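Local structure of ribose-phosphate pyrophosphokinase (Thermus thermophilus, 7PN0) at residues 83-89 and 120-126; 91-96 and 107-111; 112-116 and 136-140; 218-223 and 246-252. The protein probably catalyses transfer of the diphosphoryl group of ATP to ribose 5-phosphate, giving phosphoribosyl pyrophosphate, and binds ADP in this crystal. All coordinates share one frame; numbering follows the deposited sequence.

Contact 1 (83-89 and 120-126)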
loop_
_atom_site.group_PDB
_atom_site.type_symbol
_atom_site.label_atom_id
_atom_site.label_comp_id
_atom_site.label_asym_id
_atom_site.label_seq_id
_atom_site.Cartn_x
_atom_site.Cartn_y
_atom_site.Cartn_z
ATOM N N ARG A 83 2.804 16.573 10.344
ATOM C CA ARG A 83 2.403 16.718 8.934
ATOM C C ARG A 83 3.621 17.247 8.204
ATOM O O ARG A 83 4.344 18.121 8.777
ATOM C CB ARG A 83 1.198 17.625 8.726
ATOM C CG ARG A 83 0.686 17.549 7.293
ATOM C CD ARG A 83 -0.675 18.187 7.143
ATOM N NE ARG A 83 -0.695 19.599 7.546
ATOM C CZ ARG A 83 -1.787 20.358 7.475
ATOM N NH1 ARG A 83 -1.757 21.607 7.887
ATOM N NH2 ARG A 83 -2.904 19.865 6.957
ATOM N N VAL A 84 3.833 16.748 6.994
ATOM C CA VAL A 84 4.939 17.225 6.120
ATOM C C VAL A 84 4.386 17.654 4.755
ATOM O O VAL A 84 3.767 16.843 4.071
ATOM C CB VAL A 84 6.034 16.158 5.983
ATOM C CG1 VAL A 84 7.113 16.619 5.025
ATOM C CG2 VAL A 84 6.640 15.799 7.312
ATOM N N THR A 85 4.606 18.924 4.403
ATOM C CA THR A 85 4.250 19.470 3.081
ATOM C C THR A 85 5.528 19.718 2.285
ATOM O O THR A 85 6.438 20.461 2.804
ATOM C CB THR A 85 3.442 20.758 3.233
ATOM O OG1 THR A 85 2.251 20.486 3.991
ATOM C CG2 THR A 85 3.152 21.389 1.888
ATOM N N ALA A 86 5.569 19.211 1.058
ATOM C CA ALA A 86 6.599 19.553 0.065
ATOM C C ALA A 86 6.156 20.871 -0.567
ATOM O O ALA A 86 5.204 20.880 -1.330
ATOM C CB ALA A 86 6.797 18.498 -0.984
ATOM N N VAL A 87 6.875 21.937 -0.265
ATOM C CA VAL A 87 6.690 23.236 -0.956
ATOM C C VAL A 87 7.664 23.261 -2.128
ATOM O O VAL A 87 8.871 23.358 -1.924
ATOM C CB VAL A 87 6.855 24.429 -0.013
ATOM C CG1 VAL A 87 6.597 25.706 -0.771
ATOM C CG2 VAL A 87 5.926 24.298 1.190
ATOM N N ILE A 88 7.127 23.142 -3.321
ATOM C CA ILE A 88 7.913 22.973 -4.569
ATOM C C ILE A 88 7.492 24.123 -5.451
ATOM O O ILE A 88 6.583 23.985 -6.267
ATOM C CB ILE A 88 7.640 21.616 -5.257
ATOM C CG1 ILE A 88 7.867 20.460 -4.284
ATOM C CG2 ILE A 88 8.486 21.511 -6.508
ATOM C CD1 ILE A 88 7.490 19.104 -4.868
ATOM N N PRO A 89 8.143 25.290 -5.324
ATOM C CA PRO A 89 7.705 26.466 -6.078
ATOM C C PRO A 89 7.832 26.253 -7.586
ATOM O O PRO A 89 6.908 26.635 -8.291
ATOM C CB PRO A 89 8.597 27.602 -5.561
ATOM C CG PRO A 89 9.048 27.122 -4.236
ATOM C CD PRO A 89 9.202 25.609 -4.350
ATOM N N ALA A 120 5.711 12.559 2.101
ATOM C CA ALA A 120 5.005 13.845 1.908
ATOM C C ALA A 120 3.515 13.637 2.147
ATOM O O ALA A 120 2.927 12.740 1.582
ATOM C CB ALA A 120 5.259 14.404 0.542
ATOM N N ASP A 121 2.887 14.542 2.867
ATOM C CA ASP A 121 1.428 14.468 3.118
ATOM C C ASP A 121 0.693 15.358 2.128
ATOM O O ASP A 121 -0.512 15.171 1.951
ATOM C CB ASP A 121 1.122 14.857 4.556
ATOM C CG ASP A 121 1.734 13.915 5.558
ATOM O OD1 ASP A 121 1.480 12.664 5.402
ATOM O OD2 ASP A 121 2.317 14.425 6.563
ATOM N N ARG A 122 1.392 16.312 1.532
ATOM C CA ARG A 122 0.771 17.401 0.767
ATOM C C ARG A 122 1.848 18.029 -0.086
ATOM O O ARG A 122 3.039 17.939 0.243
ATOM C CB ARG A 122 0.221 18.597 1.578
ATOM C CG ARG A 122 -0.532 18.322 2.857
ATOM C CD ARG A 122 -0.942 19.638 3.496
ATOM N NE ARG A 122 -1.745 20.421 2.571
ATOM C CZ ARG A 122 -3.015 20.144 2.249
ATOM N NH1 ARG A 122 -3.637 20.902 1.384
ATOM N NH2 ARG A 122 -3.685 19.155 2.836
ATOM N N VAL A 123 1.413 18.748 -1.107
ATOM C CA VAL A 123 2.321 19.536 -1.973
ATOM C C VAL A 123 1.695 20.924 -2.075
ATOM O O VAL A 123 0.470 21.017 -2.121
ATOM C CB VAL A 123 2.530 18.916 -3.371
ATOM C CG1 VAL A 123 3.287 19.815 -4.301
ATOM C CG2 VAL A 123 3.250 17.602 -3.278
ATOM N N LEU A 124 2.548 21.924 -2.130
ATOM C CA LEU A 124 2.211 23.343 -2.423
ATOM C C LEU A 124 3.107 23.766 -3.574
ATOM O O LEU A 124 4.321 23.651 -3.404
ATOM C CB LEU A 124 2.443 24.226 -1.183
ATOM C CG LEU A 124 2.240 25.731 -1.404
ATOM C CD1 LEU A 124 0.842 26.001 -1.916
ATOM C CD2 LEU A 124 2.570 26.515 -0.127
ATOM N N THR A 125 2.525 24.194 -4.697
ATOM C CA THR A 125 3.322 24.480 -5.902
ATOM C C THR A 125 2.690 25.651 -6.634
ATOM O O THR A 125 1.600 26.061 -6.280
ATOM C CB THR A 125 3.526 23.214 -6.750
ATOM O OG1 THR A 125 4.444 23.457 -7.808
ATOM C CG2 THR A 125 2.259 22.659 -7.359
ATOM N N MET A 126 3.321 26.074 -7.716
ATOM C CA MET A 126 2.815 27.231 -8.492
ATOM C C MET A 126 3.027 26.939 -9.971
ATOM O O MET A 126 4.065 26.398 -10.325
ATOM C CB MET A 126 3.498 28.533 -8.087
ATOM C CG MET A 126 3.132 29.720 -8.968
ATOM S SD MET A 126 3.901 31.265 -8.347
ATOM C CE MET A 126 2.756 31.707 -7.054
HETATM O O HOH W 1 -3.274 17.278 5.107
#

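Contact 2 (91-96 and 107-111). With ADP (adenosine-5'-diphosphate), chain C.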
loop_
_atom_site.group_PDB
_atom_site.type_symbol
_atom_site.label_atom_id
_atom_site.label_comp_id
_atom_site.label_asym_id
_atom_site.label_seq_id
_atom_site.Cartn_x
_atom_site.Cartn_y
_atom_site.Cartn_z
ATOM N N PHE A 91 8.299 23.031 -10.204
ATOM C CA PHE A 91 8.315 21.570 -10.416
ATOM C C PHE A 91 8.661 21.350 -11.890
ATOM O O PHE A 91 7.748 21.244 -12.712
ATOM C CB PHE A 91 6.989 20.936 -10.018
ATOM C CG PHE A 91 6.978 19.442 -10.142
ATOM C CD1 PHE A 91 8.126 18.681 -9.912
ATOM C CD2 PHE A 91 5.832 18.773 -10.524
ATOM C CE1 PHE A 91 8.106 17.303 -9.990
ATOM C CE2 PHE A 91 5.824 17.385 -10.618
ATOM C CZ PHE A 91 6.950 16.653 -10.332
ATOM N N SER A 92 9.962 21.355 -12.182
ATOM C CA SER A 92 10.480 21.298 -13.582
ATOM C C SER A 92 9.926 20.056 -14.279
ATOM O O SER A 92 9.605 20.123 -15.496
ATOM C CB SER A 92 11.976 21.310 -13.590
ATOM O OG SER A 92 12.539 20.109 -13.058
ATOM N N TYR A 93 9.872 18.934 -13.558
ATOM C CA TYR A 93 9.493 17.652 -14.193
ATOM C C TYR A 93 8.006 17.617 -14.541
ATOM O O TYR A 93 7.586 16.603 -15.186
ATOM C CB TYR A 93 9.933 16.446 -13.371
ATOM C CG TYR A 93 11.385 16.058 -13.503
ATOM C CD1 TYR A 93 11.830 15.353 -14.622
ATOM C CD2 TYR A 93 12.312 16.390 -12.523
ATOM C CE1 TYR A 93 13.146 14.948 -14.760
ATOM C CE2 TYR A 93 13.632 15.997 -12.645
ATOM C CZ TYR A 93 14.047 15.260 -13.750
ATOM O OH TYR A 93 15.348 14.910 -13.885
ATOM N N ALA A 94 7.235 18.671 -14.259
ATOM C CA ALA A 94 5.845 18.754 -14.766
ATOM C C ALA A 94 5.894 18.713 -16.305
ATOM O O ALA A 94 4.892 18.387 -16.913
ATOM C CB ALA A 94 5.111 19.975 -14.251
ATOM N N ARG A 95 7.009 19.040 -16.940
ATOM C CA ARG A 95 7.086 18.994 -18.422
ATOM C C ARG A 95 7.083 17.542 -18.903
ATOM O O ARG A 95 6.813 17.307 -20.053
ATOM C CB ARG A 95 8.345 19.689 -18.923
ATOM C CG ARG A 95 8.334 21.172 -18.643
ATOM C CD ARG A 95 9.545 21.946 -19.140
ATOM N NE ARG A 95 9.730 21.801 -20.584
ATOM C CZ ARG A 95 10.758 22.326 -21.255
ATOM N NH1 ARG A 95 11.677 23.039 -20.607
ATOM N NH2 ARG A 95 10.852 22.101 -22.554
ATOM N N SER A 96 7.469 16.614 -18.042
ATOM C CA SER A 96 7.565 15.170 -18.369
ATOM C C SER A 96 6.240 14.528 -17.989
ATOM O O SER A 96 6.200 13.714 -17.023
ATOM C CB SER A 96 8.722 14.526 -17.647
ATOM O OG SER A 96 9.963 15.090 -18.042
ATOM N N THR A 107 7.986 11.058 -15.973
ATOM C CA THR A 107 8.790 11.383 -14.773
ATOM C C THR A 107 8.020 12.239 -13.755
ATOM O O THR A 107 8.303 12.062 -12.571
ATOM C CB THR A 107 10.122 12.015 -15.148
ATOM O OG1 THR A 107 10.526 11.401 -16.369
ATOM C CG2 THR A 107 11.103 11.771 -14.036
ATOM N N ALA A 108 7.054 13.070 -14.157
ATOM C CA ALA A 108 6.240 13.860 -13.202
ATOM C C ALA A 108 5.458 12.905 -12.293
ATOM O O ALA A 108 5.415 13.129 -11.089
ATOM C CB ALA A 108 5.335 14.790 -13.966
ATOM N N ARG A 109 4.967 11.789 -12.847
ATOM C CA ARG A 109 4.200 10.824 -12.029
ATOM C C ARG A 109 5.166 10.051 -11.144
ATOM O O ARG A 109 4.885 9.825 -9.960
ATOM C CB ARG A 109 3.357 9.921 -12.941
ATOM C CG ARG A 109 2.815 8.682 -12.234
ATOM C CD ARG A 109 1.838 9.040 -11.143
ATOM N NE ARG A 109 1.499 7.901 -10.339
ATOM C CZ ARG A 109 0.357 7.219 -10.384
ATOM N NH1 ARG A 109 0.147 6.205 -9.551
ATOM N NH2 ARG A 109 -0.582 7.565 -11.245
ATOM N N LEU A 110 6.296 9.633 -11.697
ATOM C CA LEU A 110 7.273 8.876 -10.893
ATOM C C LEU A 110 7.655 9.730 -9.690
ATOM O O LEU A 110 7.707 9.200 -8.545
ATOM C CB LEU A 110 8.519 8.559 -11.725
ATOM C CG LEU A 110 9.677 8.030 -10.912
ATOM C CD1 LEU A 110 9.346 6.698 -10.303
ATOM C CD2 LEU A 110 10.937 7.953 -11.779
ATOM N N ILE A 111 7.931 11.005 -9.908
ATOM C CA ILE A 111 8.394 11.862 -8.784
ATOM C C ILE A 111 7.241 12.029 -7.773
ATOM O O ILE A 111 7.496 12.074 -6.563
ATOM C CB ILE A 111 8.986 13.185 -9.297
ATOM C CG1 ILE A 111 10.330 12.956 -9.999
ATOM C CG2 ILE A 111 9.144 14.114 -8.144
ATOM C CD1 ILE A 111 10.805 14.148 -10.781
HETATM P PB ADP C . 5.086 21.126 -24.272
HETATM O O1B ADP C . 3.768 21.894 -24.107
HETATM O O2B ADP C . 5.394 20.239 -23.089
HETATM O O3B ADP C . 6.287 21.934 -24.724
HETATM P PA ADP C . 5.560 18.861 -25.760
HETATM O O1A ADP C . 5.167 17.866 -24.710
HETATM O O2A ADP C . 5.408 18.473 -27.192
HETATM O O3A ADP C . 4.743 20.203 -25.531
HETATM O "O5'" ADP C . 7.062 19.412 -25.470
HETATM C "C5'" ADP C . 7.958 18.691 -24.570
HETATM C "C4'" ADP C . 9.383 18.698 -25.094
HETATM O "O4'" ADP C . 10.277 18.948 -23.969
HETATM C "C3'" ADP C . 9.889 17.386 -25.715
HETATM O "O3'" ADP C . 8.867 16.520 -26.199
HETATM C "C2'" ADP C . 10.435 16.654 -24.494
HETATM O "O2'" ADP C . 11.411 15.722 -24.874
HETATM C "C1'" ADP C . 11.003 17.792 -23.648
HETATM N N9 ADP C . 10.895 17.552 -22.208
HETATM C C8 ADP C . 10.188 16.555 -21.561
HETATM N N7 ADP C . 10.326 16.574 -20.251
HETATM C C5 ADP C . 11.188 17.637 -20.026
HETATM C C6 ADP C . 11.739 18.176 -18.853
HETATM N N6 ADP C . 11.448 17.708 -17.639
HETATM N N1 ADP C . 12.578 19.244 -18.962
HETATM C C2 ADP C . 12.823 19.721 -20.190
HETATM N N3 ADP C . 12.347 19.305 -21.359
HETATM C C4 ADP C . 11.546 18.239 -21.221
HETATM O O HOH W 2 11.934 13.068 -18.068
#

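Contact 3 (112-116 and 136-140)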
loop_
_atom_site.group_PDB
_atom_site.type_symbol
_atom_site.label_atom_id
_atom_site.label_comp_id
_atom_site.label_asym_id
_atom_site.label_seq_id
_atom_site.Cartn_x
_atom_site.Cartn_y
_atom_site.Cartn_z
ATOM N N ALA A 112 6.003 12.171 -8.234
ATOM C CA ALA A 112 4.873 12.225 -7.286
ATOM C C ALA A 112 4.915 11.002 -6.373
ATOM O O ALA A 112 4.722 11.146 -5.131
ATOM C CB ALA A 112 3.577 12.376 -8.018
ATOM N N ASP A 113 5.043 9.814 -6.953
ATOM C CA ASP A 113 5.093 8.528 -6.200
ATOM C C ASP A 113 6.299 8.538 -5.257
ATOM O O ASP A 113 6.128 8.127 -4.095
ATOM C CB ASP A 113 5.018 7.355 -7.161
ATOM C CG ASP A 113 3.629 7.171 -7.770
ATOM O OD1 ASP A 113 2.633 7.473 -7.086
ATOM O OD2 ASP A 113 3.556 6.753 -8.900
ATOM N N LEU A 114 7.466 8.999 -5.713
ATOM C CA LEU A 114 8.655 9.028 -4.833
ATOM C C LEU A 114 8.390 9.980 -3.645
ATOM O O LEU A 114 8.795 9.644 -2.553
ATOM C CB LEU A 114 9.869 9.502 -5.622
ATOM C CG LEU A 114 10.302 8.639 -6.815
ATOM C CD1 LEU A 114 11.533 9.182 -7.459
ATOM C CD2 LEU A 114 10.520 7.209 -6.408
ATOM N N LEU A 115 7.816 11.159 -3.881
ATOM C CA LEU A 115 7.521 12.126 -2.775
ATOM C C LEU A 115 6.565 11.452 -1.791
ATOM O O LEU A 115 6.784 11.544 -0.582
ATOM C CB LEU A 115 6.917 13.407 -3.342
ATOM C CG LEU A 115 7.923 14.333 -4.006
ATOM C CD1 LEU A 115 7.241 15.311 -4.922
ATOM C CD2 LEU A 115 8.763 15.036 -2.921
ATOM N N GLN A 116 5.568 10.722 -2.288
ATOM C CA GLN A 116 4.594 10.058 -1.396
ATOM C C GLN A 116 5.314 8.974 -0.598
ATOM O O GLN A 116 5.097 8.873 0.611
ATOM C CB GLN A 116 3.413 9.537 -2.213
ATOM C CG GLN A 116 2.592 10.672 -2.728
ATOM C CD GLN A 116 1.631 10.270 -3.834
ATOM O OE1 GLN A 116 1.507 9.111 -4.255
ATOM N NE2 GLN A 116 0.847 11.232 -4.225
ATOM N N PHE A 136 -1.466 13.448 -10.970
ATOM C CA PHE A 136 -0.357 12.489 -10.770
ATOM C C PHE A 136 -0.132 12.289 -9.261
ATOM O O PHE A 136 0.530 11.322 -8.892
ATOM C CB PHE A 136 0.930 12.981 -11.423
ATOM C CG PHE A 136 0.914 13.059 -12.936
ATOM C CD1 PHE A 136 -0.115 12.539 -13.701
ATOM C CD2 PHE A 136 2.005 13.565 -13.607
ATOM C CE1 PHE A 136 -0.073 12.607 -15.086
ATOM C CE2 PHE A 136 2.047 13.618 -14.992
ATOM C CZ PHE A 136 1.000 13.157 -15.728
ATOM N N PHE A 137 -0.676 13.157 -8.411
ATOM C CA PHE A 137 -0.550 13.083 -6.940
ATOM C C PHE A 137 -1.798 12.444 -6.351
ATOM O O PHE A 137 -2.909 12.772 -6.736
ATOM C CB PHE A 137 -0.289 14.454 -6.311
ATOM C CG PHE A 137 1.048 15.039 -6.652
ATOM C CD1 PHE A 137 1.210 15.808 -7.787
ATOM C CD2 PHE A 137 2.150 14.788 -5.858
ATOM C CE1 PHE A 137 2.453 16.316 -8.128
ATOM C CE2 PHE A 137 3.389 15.296 -6.206
ATOM C CZ PHE A 137 3.540 16.053 -7.334
ATOM N N LYS A 138 -1.603 11.535 -5.399
ATOM C CA LYS A 138 -2.694 11.007 -4.574
ATOM C C LYS A 138 -2.896 11.937 -3.377
ATOM O O LYS A 138 -4.033 12.137 -2.954
ATOM C CB LYS A 138 -2.411 9.565 -4.149
ATOM C CG LYS A 138 -3.553 8.975 -3.317
ATOM C CD LYS A 138 -4.890 8.854 -4.051
ATOM C CE LYS A 138 -5.863 7.869 -3.404
ATOM N NZ LYS A 138 -7.245 8.023 -3.929
ATOM N N ILE A 139 -1.817 12.474 -2.835
ATOM C CA ILE A 139 -1.843 13.440 -1.709
ATOM C C ILE A 139 -2.383 14.768 -2.211
ATOM O O ILE A 139 -2.253 15.067 -3.390
ATOM C CB ILE A 139 -0.453 13.628 -1.104
ATOM C CG1 ILE A 139 0.605 14.010 -2.162
ATOM C CG2 ILE A 139 -0.073 12.392 -0.314
ATOM C CD1 ILE A 139 1.948 14.450 -1.541
ATOM N N PRO A 140 -3.033 15.556 -1.332
ATOM C CA PRO A 140 -3.547 16.863 -1.723
ATOM C C PRO A 140 -2.442 17.748 -2.299
ATOM O O PRO A 140 -1.286 17.756 -1.775
ATOM C CB PRO A 140 -4.129 17.459 -0.449
ATOM C CG PRO A 140 -4.295 16.310 0.505
ATOM C CD PRO A 140 -3.359 15.221 0.047
HETATM O O HOH W 3 0.497 9.215 -7.223
#

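Contact 4 (218-223 and 246-252). With SO4 (sulfate ion), chain D; SO4 (sulfate ion), chain G.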
loop_
_atom_site.group_PDB
_atom_site.type_symbol
_atom_site.label_atom_id
_atom_site.label_comp_id
_atom_site.label_asym_id
_atom_site.label_seq_id
_atom_site.Cartn_x
_atom_site.Cartn_y
_atom_site.Cartn_z
ATOM N N ASP A 218 4.356 33.270 -20.503
ATOM C CA ASP A 218 4.530 31.802 -20.550
ATOM C C ASP A 218 4.538 31.238 -19.132
ATOM O O ASP A 218 4.658 32.017 -18.168
ATOM C CB ASP A 218 5.784 31.426 -21.335
ATOM C CG ASP A 218 5.656 30.079 -22.049
ATOM O OD1 ASP A 218 4.526 29.523 -22.073
ATOM O OD2 ASP A 218 6.670 29.604 -22.591
ATOM N N ASP A 219 4.450 29.916 -18.998
ATOM C CA ASP A 219 4.617 29.295 -17.658
ATOM C C ASP A 219 6.082 29.460 -17.240
ATOM O O ASP A 219 6.379 29.704 -16.040
ATOM C CB ASP A 219 4.148 27.831 -17.651
ATOM C CG ASP A 219 4.881 26.918 -18.618
ATOM O OD1 ASP A 219 5.053 27.327 -19.783
ATOM O OD2 ASP A 219 5.292 25.782 -18.211
ATOM N N GLU A 220 7.011 29.273 -18.169
ATOM C CA GLU A 220 8.432 29.296 -17.806
ATOM C C GLU A 220 9.250 29.835 -18.975
ATOM O O GLU A 220 8.778 29.837 -20.068
ATOM C CB GLU A 220 8.961 27.917 -17.416
ATOM C CG GLU A 220 8.828 26.856 -18.482
ATOM C CD GLU A 220 9.607 25.612 -18.133
ATOM O OE1 GLU A 220 10.567 25.293 -18.885
ATOM O OE2 GLU A 220 9.258 24.950 -17.110
ATOM N N ILE A 221 10.421 30.350 -18.636
ATOM C CA ILE A 221 11.522 30.661 -19.579
ATOM C C ILE A 221 12.707 29.809 -19.139
ATOM O O ILE A 221 13.217 30.008 -18.006
ATOM C CB ILE A 221 11.822 32.160 -19.566
ATOM C CG1 ILE A 221 10.599 32.979 -19.978
ATOM C CG2 ILE A 221 13.012 32.464 -20.444
ATOM C CD1 ILE A 221 10.582 34.364 -19.381
ATOM N N SER A 222 13.084 28.850 -19.979
ATOM C CA SER A 222 14.276 28.000 -19.797
ATOM C C SER A 222 15.437 28.575 -20.609
ATOM O O SER A 222 16.246 29.335 -20.027
ATOM C CB SER A 222 13.954 26.548 -20.107
ATOM O OG SER A 222 13.346 26.392 -21.393
ATOM N N THR A 223 15.514 28.234 -21.888
ATOM C CA THR A 223 16.578 28.667 -22.824
ATOM C C THR A 223 16.197 29.972 -23.532
ATOM O O THR A 223 17.058 30.507 -24.271
ATOM C CB THR A 223 16.856 27.589 -23.870
ATOM O OG1 THR A 223 15.710 27.455 -24.698
ATOM C CG2 THR A 223 17.197 26.253 -23.259
ATOM N N ALA A 246 6.895 35.419 -17.299
ATOM C CA ALA A 246 6.665 33.987 -17.040
ATOM C C ALA A 246 6.591 33.807 -15.539
ATOM O O ALA A 246 7.103 34.705 -14.807
ATOM C CB ALA A 246 7.768 33.137 -17.638
ATOM N N THR A 247 6.072 32.673 -15.088
ATOM C CA THR A 247 6.185 32.324 -13.651
ATOM C C THR A 247 7.629 31.957 -13.316
ATOM O O THR A 247 8.234 32.576 -12.384
ATOM C CB THR A 247 5.206 31.228 -13.232
ATOM O OG1 THR A 247 3.869 31.678 -13.517
ATOM C CG2 THR A 247 5.401 30.943 -11.771
ATOM N N HIS A 248 8.173 30.976 -14.026
ATOM C CA HIS A 248 9.451 30.327 -13.671
ATOM C C HIS A 248 10.555 30.863 -14.578
ATOM O O HIS A 248 10.532 30.581 -15.815
ATOM C CB HIS A 248 9.315 28.807 -13.772
ATOM C CG HIS A 248 8.113 28.266 -13.065
ATOM N ND1 HIS A 248 7.971 28.353 -11.695
ATOM C CD2 HIS A 248 7.054 27.558 -13.522
ATOM C CE1 HIS A 248 6.843 27.769 -11.338
ATOM N NE2 HIS A 248 6.241 27.288 -12.435
ATOM N N GLY A 249 11.471 31.602 -13.970
ATOM C CA GLY A 249 12.649 32.177 -14.628
ATOM C C GLY A 249 13.786 31.223 -14.446
ATOM O O GLY A 249 14.596 31.399 -13.504
ATOM N N VAL A 250 13.804 30.191 -15.287
ATOM C CA VAL A 250 14.773 29.088 -15.128
ATOM C C VAL A 250 16.128 29.546 -15.729
ATOM O O VAL A 250 17.163 29.411 -15.043
ATOM C CB VAL A 250 14.218 27.797 -15.739
ATOM C CG1 VAL A 250 15.164 26.654 -15.459
ATOM C CG2 VAL A 250 12.796 27.497 -15.266
ATOM N N TYR A 251 16.115 30.182 -16.897
ATOM C CA TYR A 251 17.271 30.975 -17.434
ATOM C C TYR A 251 18.533 30.102 -17.496
ATOM O O TYR A 251 19.551 30.353 -16.815
ATOM C CB TYR A 251 17.491 32.218 -16.572
ATOM C CG TYR A 251 16.345 33.192 -16.524
ATOM C CD1 TYR A 251 15.655 33.558 -17.663
ATOM C CD2 TYR A 251 15.993 33.810 -15.337
ATOM C CE1 TYR A 251 14.688 34.552 -17.638
ATOM C CE2 TYR A 251 14.989 34.755 -15.287
ATOM C CZ TYR A 251 14.324 35.126 -16.434
ATOM O OH TYR A 251 13.343 36.074 -16.379
ATOM N N VAL A 252 18.455 29.029 -18.280
ATOM C CA VAL A 252 19.572 28.072 -18.457
ATOM C C VAL A 252 20.168 28.236 -19.866
ATOM O O VAL A 252 19.509 28.815 -20.762
ATOM C CB VAL A 252 19.120 26.634 -18.148
ATOM C CG1 VAL A 252 18.891 26.459 -16.662
ATOM C CG2 VAL A 252 17.884 26.233 -18.954
HETATM S S SO4 D . 11.335 29.450 -23.539
HETATM O O1 SO4 D . 11.168 30.842 -23.963
HETATM O O2 SO4 D . 10.149 29.038 -22.829
HETATM O O3 SO4 D . 11.489 28.619 -24.723
HETATM O O4 SO4 D . 12.462 29.316 -22.645
HETATM S S SO4 G . 16.450 25.931 -27.872
HETATM O O1 SO4 G . 15.494 26.992 -27.981
HETATM O O2 SO4 G . 16.531 25.452 -26.530
HETATM O O3 SO4 G . 16.027 24.882 -28.740
HETATM O O4 SO4 G . 17.751 26.402 -28.256
HETATM O O HOH W 4 2.711 32.242 -15.837
#

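Contact 1 (83-89 and 120-126)
Val84 and Asp121 hold each other through two hydrogen bonds: Asp121 N gives to Val84 O at 2.7 Å, and Val84 N gives to Asp121 OD2 at 2.8 Å. Asp121 CG sits beside its own backbone N (chi1 -63°), which turns the carboxylate back to the residue its amide grips; OD1 pairs with Lys77. With an alanine here, Val84 N would probably lose its side-chain acceptor and Lys77 its carboxylate mate. A parallel ladder follows: Ala86 N to Arg122 O, Leu124 N to Ala86 O, Ile88 N to Leu124 O. Thr125 OG1 closes the far end, donating to Ile88 O at 2.7 Å. Arg122 lies alongside Thr85, with Arg122 CD 3.3 Å from Thr85 OG1, and puts that same CD over one face of the Arg83 guanidinium. One water accepts from both NH2 atoms. Arg83 forms salt bridges with Asp51 of its own chain and Glu49 of the second subunit; Arg122 forms one with Asp142 of its own chain and a hydrogen bond with Ser80 of the second subunit. Strands 83-88 and 122-126, their axes 25° apart, belong to a beta-alpha-beta unit through helix 107-118, with helix 62-78 packed near Val84 and helix 287-299 near Leu124.

Contact 2 (91-96 and 107-111)
The Phe91 ring receives Ala108 O at its edge, 3.9 Å from Phe91 CZ, and carries Ala94 N over one face. Ile111 serves two rings with two branches: with CG1 anti to the carbonyl carbon (chi1 -70°), CG2 comes within 3.8 Å of Phe91 CE1, while CD1 presses against Tyr93 CD2 at 3.2 Å. Thr107 CG2 reaches Tyr93 CD1 obliquely at 3.7 Å, and Tyr93 OH bonds to Leu39 N of the third subunit. Ser92, Tyr93, Arg95 and Ser96 line the ADP pocket. The Arg95 guanidinium lays one face on the adenine, with ADP N3 over its centre. Ser96 OG donates to ADP N7 at 2.7 Å and accepts from a water whose other partner is Thr107 OG1. On the backbone, Ala108 N bonds to Ser96 O at 3.1 Å, and Ala108 CB abuts Tyr93 O. The 3-10 turn 92-95 follows strand 83-88 in the chain and packs against the start of helix 107-118, while helix 62-78 touches Tyr93 and Ile111.

Contact 3 (112-116 and 136-140)
Phe137 turns one face of its ring to Ala112. Its CB lies near the amide end of Gln116. Phe137 CG is 3.9 Å from Ala112 CB, and the gap narrows along one side of the ring, to 3.5 Å from Phe137 CD2 and 3.4 Å from Phe137 CE2 to Ala112 CB; at the tip, Phe137 CZ is 3.7 Å from Ala112 CB. The methyl stands 3.6 Å from the ring centroid, 17° off the normal, a CH-pi contact over the face. Phe137 CE2 also takes Leu115 CD1 at the ring edge, 4.1 Å away. Phe137 CG stands anti to its carbonyl carbon (chi1 -67°), bringing the ring nearer the helix, and chi2 of 88° turns its face to Ala112. Helix 107-118 is the crossover of a beta-alpha-beta unit, and Phe137 wedges between it and Val123 of the following strand. A serine in its place would probably open a gap beside Ala112 and leave Leu115 and Val123 with less to pack on. Further on, Ile139 CG1 runs past Gln116 CG at 3.9 Å, while Lys138 NZ bonds to Thr117 O of the second subunit.

Contact 4 (218-223 and 246-252)
Glu220 and His248 pair in parallel just past corners at 219 and 247, where both segments turn off the main sheet: His248 N bonds to Asp219 O at 3.0 Å and Ile221 N to His248 O at 2.8 Å. Ile221 O then accepts twice, from Val250 N at 2.8 Å and from Tyr251 N at 3.1 Å. Ile221 divides its branches: CD1 meets Ala246 CB at 3.5 Å, and CG2 reaches Tyr251 CE1 at 3.9 Å. Glu220 CB sits at the edge of the His248 ring, and its carboxylate goes on to Arg95 and Tyr90. Ser222 N donates to one sulfate (O4, 2.8 Å) and Thr223 OG1 to another (O2, 2.8 Å). The sequence from Asp218 onward matches the PRPP-binding motif of type I phosphoribosyltransferase folds, so the sulfate at Ser222 N probably marks a phosphate position of the substrate. The pair follows strands 213-218 and 241-246 beyond these corners, with helix 225-236 following Thr223, and strand 266-270 and helix 255-261 pack round Tyr251.

How the contacts relate
Contacts 1, 2 and 3 gather round one beta-alpha-beta unit, contact 3 adding the loop after its second strand: contacts 2 and 3 use successive turns of helix 107-118, and contact 1 pairs the strands. Probable hydrogen bonds tie contact 3 to contact 1, Val123 N to Pro140 O (3.0 Å) and Ala120 N to Leu115 O (3.1 Å). A salt bridge from Arg95 NH1 to Glu220 OE1 (3.0 Å) joins contact 4, in the other half of the chain, to contact 2. Contact 2 touches ADP; the side chain of Glu220 in contact 4 is about 6 Å from ADP. The side chain of Phe136 is about 10 Å from ADP. The nearest atoms of contacts 3 and 4 are about 12 Å apart.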